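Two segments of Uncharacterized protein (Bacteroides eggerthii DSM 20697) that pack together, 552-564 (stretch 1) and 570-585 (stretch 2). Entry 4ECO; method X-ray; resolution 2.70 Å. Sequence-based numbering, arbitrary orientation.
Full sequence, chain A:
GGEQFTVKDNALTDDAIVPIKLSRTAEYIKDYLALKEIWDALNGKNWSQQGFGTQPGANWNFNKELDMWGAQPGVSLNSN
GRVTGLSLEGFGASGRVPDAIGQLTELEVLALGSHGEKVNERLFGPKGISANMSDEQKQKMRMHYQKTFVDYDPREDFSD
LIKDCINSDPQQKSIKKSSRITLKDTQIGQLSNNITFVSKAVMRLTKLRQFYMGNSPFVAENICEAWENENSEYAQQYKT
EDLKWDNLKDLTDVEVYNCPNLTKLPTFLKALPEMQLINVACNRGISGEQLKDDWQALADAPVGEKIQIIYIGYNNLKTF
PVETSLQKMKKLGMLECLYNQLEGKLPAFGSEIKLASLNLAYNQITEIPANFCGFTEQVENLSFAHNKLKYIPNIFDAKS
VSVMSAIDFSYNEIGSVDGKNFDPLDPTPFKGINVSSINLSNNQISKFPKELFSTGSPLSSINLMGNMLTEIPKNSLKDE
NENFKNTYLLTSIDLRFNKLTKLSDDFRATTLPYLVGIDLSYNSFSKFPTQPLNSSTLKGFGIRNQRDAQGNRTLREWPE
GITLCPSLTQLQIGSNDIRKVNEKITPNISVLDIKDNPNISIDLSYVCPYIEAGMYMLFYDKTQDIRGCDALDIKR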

# COMPACT_ATOMS: atom_id res chain seq x y z
N ASN A 552 -25.13 30.36 -6.70
CA ASN A 552 -26.47 30.46 -6.15
C ASN A 552 -26.89 29.10 -5.61
O ASN A 552 -26.50 28.06 -6.16
CB ASN A 552 -27.46 30.97 -7.20
CG ASN A 552 -27.10 32.29 -7.85
OD1 ASN A 552 -27.46 32.54 -9.00
ND2 ASN A 552 -26.36 33.16 -7.15
N ARG A 553 -27.68 29.11 -4.51
CA ARG A 553 -28.19 27.90 -3.87
C ARG A 553 -29.38 27.42 -4.69
O ARG A 553 -30.47 28.03 -4.63
CB ARG A 553 -28.57 28.16 -2.41
CG ARG A 553 -27.40 28.60 -1.55
CD ARG A 553 -27.74 28.44 -0.11
NE ARG A 553 -26.63 28.81 0.76
CZ ARG A 553 -26.57 28.54 2.07
NH1 ARG A 553 -27.57 27.89 2.66
NH2 ARG A 553 -25.53 28.93 2.78
N THR A 554 -29.14 26.38 -5.50
CA THR A 554 -30.11 25.83 -6.46
C THR A 554 -31.22 25.00 -5.82
O THR A 554 -32.33 25.07 -6.34
CB THR A 554 -29.40 24.96 -7.50
OG1 THR A 554 -28.53 24.02 -6.85
CG2 THR A 554 -28.61 25.77 -8.52
N LEU A 555 -30.95 24.20 -4.75
CA LEU A 555 -31.97 23.31 -4.19
C LEU A 555 -32.85 24.00 -3.15
O LEU A 555 -32.43 24.26 -2.02
CB LEU A 555 -31.37 22.04 -3.61
CG LEU A 555 -32.34 20.90 -3.31
CD1 LEU A 555 -33.01 20.38 -4.58
CD2 LEU A 555 -31.63 19.78 -2.58
N ARG A 556 -34.10 24.23 -3.56
CA ARG A 556 -35.13 24.88 -2.75
C ARG A 556 -36.27 23.88 -2.42
O ARG A 556 -37.03 24.12 -1.47
CB ARG A 556 -35.67 26.13 -3.50
CG ARG A 556 -34.60 27.22 -3.67
CD ARG A 556 -34.95 28.30 -4.66
NE ARG A 556 -35.88 29.25 -4.08
CZ ARG A 556 -36.65 30.08 -4.79
NH1 ARG A 556 -36.61 30.06 -6.11
NH2 ARG A 556 -37.48 30.91 -4.17
N GLU A 557 -36.30 22.73 -3.16
CA GLU A 557 -37.30 21.66 -3.09
C GLU A 557 -36.95 20.56 -2.07
O GLU A 557 -35.92 19.89 -2.18
CB GLU A 557 -37.46 21.02 -4.51
CG GLU A 557 -38.45 19.87 -4.64
CD GLU A 557 -38.37 19.03 -5.90
OE1 GLU A 557 -37.69 19.46 -6.86
OE2 GLU A 557 -38.98 17.93 -5.93
N TRP A 558 -37.87 20.32 -1.12
CA TRP A 558 -37.76 19.23 -0.16
C TRP A 558 -38.29 17.96 -0.82
O TRP A 558 -39.35 18.01 -1.45
CB TRP A 558 -38.51 19.55 1.15
CG TRP A 558 -38.66 18.36 2.07
CD1 TRP A 558 -39.69 17.45 2.07
CD2 TRP A 558 -37.72 17.90 3.05
NE1 TRP A 558 -39.44 16.47 2.99
CE2 TRP A 558 -38.25 16.73 3.62
CE3 TRP A 558 -36.49 18.40 3.52
CZ2 TRP A 558 -37.59 16.04 4.66
CZ3 TRP A 558 -35.85 17.72 4.56
CH2 TRP A 558 -36.39 16.55 5.10
N PRO A 559 -37.61 16.80 -0.67
CA PRO A 559 -38.14 15.57 -1.28
C PRO A 559 -39.36 15.03 -0.52
O PRO A 559 -39.24 14.14 0.35
CB PRO A 559 -36.95 14.62 -1.19
CG PRO A 559 -36.24 15.05 0.09
CD PRO A 559 -36.35 16.55 0.06
N GLU A 560 -40.56 15.58 -0.83
CA GLU A 560 -41.78 15.16 -0.16
C GLU A 560 -42.02 13.68 -0.42
O GLU A 560 -41.89 13.23 -1.55
CB GLU A 560 -42.99 16.00 -0.57
CG GLU A 560 -42.93 17.45 -0.12
CD GLU A 560 -43.12 17.76 1.36
OE1 GLU A 560 -43.54 16.86 2.14
OE2 GLU A 560 -42.85 18.93 1.72
N GLY A 561 -42.20 12.94 0.66
CA GLY A 561 -42.35 11.50 0.61
C GLY A 561 -41.14 10.73 1.11
O GLY A 561 -41.26 9.52 1.35
N ILE A 562 -40.00 11.40 1.32
CA ILE A 562 -38.76 10.76 1.79
C ILE A 562 -38.98 10.04 3.16
O ILE A 562 -38.31 9.04 3.41
CB ILE A 562 -37.56 11.74 1.85
CG1 ILE A 562 -36.22 10.97 1.87
CG2 ILE A 562 -37.68 12.79 2.97
CD1 ILE A 562 -34.97 11.75 1.30
N THR A 563 -39.94 10.49 3.99
CA THR A 563 -40.19 9.82 5.28
C THR A 563 -40.79 8.42 5.05
O THR A 563 -40.82 7.61 5.98
CB THR A 563 -41.09 10.65 6.20
OG1 THR A 563 -42.39 10.78 5.63
CG2 THR A 563 -40.47 12.01 6.54
N LEU A 564 -41.21 8.13 3.80
CA LEU A 564 -41.76 6.84 3.43
C LEU A 564 -40.65 5.87 2.92
O LEU A 564 -40.97 4.75 2.53
CB LEU A 564 -42.87 6.99 2.38
CG LEU A 564 -44.11 7.81 2.81
CD1 LEU A 564 -45.18 7.71 1.79
CD2 LEU A 564 -44.70 7.33 4.12
N GLN A 570 -30.46 8.15 7.45
CA GLN A 570 -29.65 9.35 7.44
C GLN A 570 -29.91 10.18 6.18
O GLN A 570 -29.72 9.70 5.06
CB GLN A 570 -28.15 8.98 7.56
CG GLN A 570 -27.20 10.18 7.57
CD GLN A 570 -25.79 9.89 7.98
OE1 GLN A 570 -24.91 10.73 7.82
NE2 GLN A 570 -25.52 8.70 8.52
N LEU A 571 -30.29 11.45 6.38
CA LEU A 571 -30.52 12.41 5.31
C LEU A 571 -29.73 13.67 5.56
O LEU A 571 -29.93 14.34 6.57
CB LEU A 571 -32.01 12.76 5.13
CG LEU A 571 -32.31 13.90 4.15
CD1 LEU A 571 -31.94 13.54 2.70
CD2 LEU A 571 -33.76 14.32 4.25
N GLN A 572 -28.87 14.01 4.60
CA GLN A 572 -28.06 15.22 4.64
C GLN A 572 -28.53 16.16 3.56
O GLN A 572 -28.33 15.87 2.39
CB GLN A 572 -26.59 14.88 4.47
CG GLN A 572 -26.02 13.97 5.54
CD GLN A 572 -24.53 13.79 5.34
OE1 GLN A 572 -23.94 14.26 4.36
NE2 GLN A 572 -23.89 13.08 6.25
N ILE A 573 -29.19 17.26 3.95
CA ILE A 573 -29.74 18.26 3.01
C ILE A 573 -29.32 19.69 3.45
O ILE A 573 -29.87 20.68 2.98
CB ILE A 573 -31.29 18.07 2.90
CG1 ILE A 573 -31.87 18.74 1.65
CG2 ILE A 573 -32.05 18.40 4.21
CD1 ILE A 573 -33.23 18.20 1.21
N GLY A 574 -28.31 19.77 4.31
CA GLY A 574 -27.81 21.04 4.80
C GLY A 574 -27.14 21.92 3.75
O GLY A 574 -26.72 21.43 2.70
N SER A 575 -27.04 23.23 4.06
CA SER A 575 -26.41 24.29 3.27
C SER A 575 -27.05 24.36 1.87
O SER A 575 -26.38 24.29 0.85
CB SER A 575 -24.90 24.10 3.20
OG SER A 575 -24.25 25.28 2.77
N ASN A 576 -28.37 24.47 1.85
CA ASN A 576 -29.17 24.63 0.64
C ASN A 576 -30.12 25.80 0.87
O ASN A 576 -29.82 26.67 1.71
CB ASN A 576 -29.92 23.31 0.28
CG ASN A 576 -29.06 22.23 -0.32
OD1 ASN A 576 -28.48 22.37 -1.38
ND2 ASN A 576 -29.03 21.08 0.31
N ASP A 577 -31.28 25.81 0.19
CA ASP A 577 -32.28 26.83 0.39
C ASP A 577 -33.66 26.18 0.49
O ASP A 577 -34.64 26.66 -0.10
CB ASP A 577 -32.22 27.88 -0.73
CG ASP A 577 -32.95 29.18 -0.45
OD1 ASP A 577 -33.39 29.38 0.71
OD2 ASP A 577 -33.05 30.00 -1.38
N ILE A 578 -33.75 25.09 1.28
CA ILE A 578 -34.98 24.34 1.48
C ILE A 578 -35.99 25.27 2.16
O ILE A 578 -35.63 26.05 3.04
CB ILE A 578 -34.76 23.00 2.25
CG1 ILE A 578 -33.68 22.12 1.59
CG2 ILE A 578 -36.08 22.22 2.47
CD1 ILE A 578 -33.84 21.77 0.06
N ARG A 579 -37.24 25.21 1.68
CA ARG A 579 -38.34 26.04 2.13
C ARG A 579 -39.31 25.21 2.99
O ARG A 579 -38.91 24.74 4.05
CB ARG A 579 -39.06 26.68 0.93
CG ARG A 579 -38.17 27.41 -0.06
CD ARG A 579 -37.44 28.58 0.56
NE ARG A 579 -36.57 29.24 -0.42
CZ ARG A 579 -36.39 30.55 -0.49
NH1 ARG A 579 -37.01 31.37 0.35
NH2 ARG A 579 -35.59 31.06 -1.42
N LYS A 580 -40.56 25.05 2.55
CA LYS A 580 -41.59 24.37 3.32
C LYS A 580 -41.47 22.84 3.19
O LYS A 580 -41.42 22.29 2.08
CB LYS A 580 -43.01 24.85 2.89
CG LYS A 580 -44.23 24.19 3.55
CD LYS A 580 -44.49 24.57 5.02
CE LYS A 580 -45.90 24.26 5.47
NZ LYS A 580 -46.23 22.80 5.45
N VAL A 581 -41.43 22.18 4.37
CA VAL A 581 -41.39 20.74 4.57
C VAL A 581 -42.77 20.37 5.12
O VAL A 581 -43.10 20.73 6.26
CB VAL A 581 -40.20 20.30 5.47
CG1 VAL A 581 -40.16 18.79 5.64
CG2 VAL A 581 -38.87 20.80 4.90
N ASN A 582 -43.60 19.71 4.29
CA ASN A 582 -44.99 19.39 4.65
C ASN A 582 -45.06 18.22 5.60
O ASN A 582 -45.72 18.36 6.63
CB ASN A 582 -45.86 19.11 3.40
CG ASN A 582 -46.09 20.30 2.48
OD1 ASN A 582 -46.27 21.45 2.90
ND2 ASN A 582 -46.13 20.03 1.18
N GLU A 583 -44.47 17.06 5.25
CA GLU A 583 -44.48 15.85 6.09
C GLU A 583 -43.73 16.06 7.40
O GLU A 583 -42.69 16.71 7.43
CB GLU A 583 -43.86 14.65 5.33
CG GLU A 583 -42.41 14.84 4.85
CD GLU A 583 -41.90 13.83 3.84
OE1 GLU A 583 -42.41 12.69 3.82
OE2 GLU A 583 -40.97 14.18 3.08
N LYS A 584 -44.27 15.50 8.49
CA LYS A 584 -43.60 15.50 9.79
C LYS A 584 -42.44 14.53 9.71
O LYS A 584 -42.59 13.44 9.15
CB LYS A 584 -44.57 15.11 10.91
CG LYS A 584 -45.49 16.22 11.35
CD LYS A 584 -46.36 15.74 12.49
CE LYS A 584 -47.48 16.68 12.84
NZ LYS A 584 -48.46 16.03 13.75
N ILE A 585 -41.26 14.92 10.21
CA ILE A 585 -40.09 14.05 10.18
C ILE A 585 -40.35 12.87 11.10
O ILE A 585 -40.92 13.04 12.18
CB ILE A 585 -38.76 14.79 10.52
CG1 ILE A 585 -38.56 16.01 9.60
CG2 ILE A 585 -37.52 13.84 10.49
CD1 ILE A 585 -38.51 15.75 8.06
O HOH W 1 -28.82 24.71 -2.56

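Trp558 and Glu583 cover the most surface in this contact, and they are joined directly. The indole of Trp558 lies among apolar side chains of the second stretch: Val581 CG1 sits over one face, 3.5 Å from the centroid of the five-membered ring, while Leu571 CD2 comes within 3.6 Å of Trp558 CH2 and Ile585 CD1 within 3.5 Å of Trp558 CZ2. A large, flat side chain suits this place because it can touch several aliphatic groups at once, yet its one polar atom still needs a partner. Glu583 supplies it, accepting a hydrogen bond from Trp558 NE1 to Glu583 OE2 (2.8 Å) at the ring edge.

The same carboxylate gathers donors from the Pro559 to Ile562 turn and from Thr563 just after it. Thr563 OG1 donates to Glu583 OE1 at 2.6 Å, and weak bonds run from Gly561 N to Glu583 OE2 (3.0 Å) and from Thr563 N to Glu583 OE1 (3.3 Å). Glu560 OE2 accepts from Asn582 N at 2.8 Å and its OE1 from Glu583 N at 3.3 Å.

Arg556 packs its aliphatic part on Asp577, with CG 3.8 Å from Asp577 CB. Its NE lies just 3.2 Å from Arg579 NH2, two donors of like charge; Asp577 OD2 offsets this, bridging to Arg579 NH2 at 2.8 Å and, at long range, to Arg556 NE at 4.0 Å.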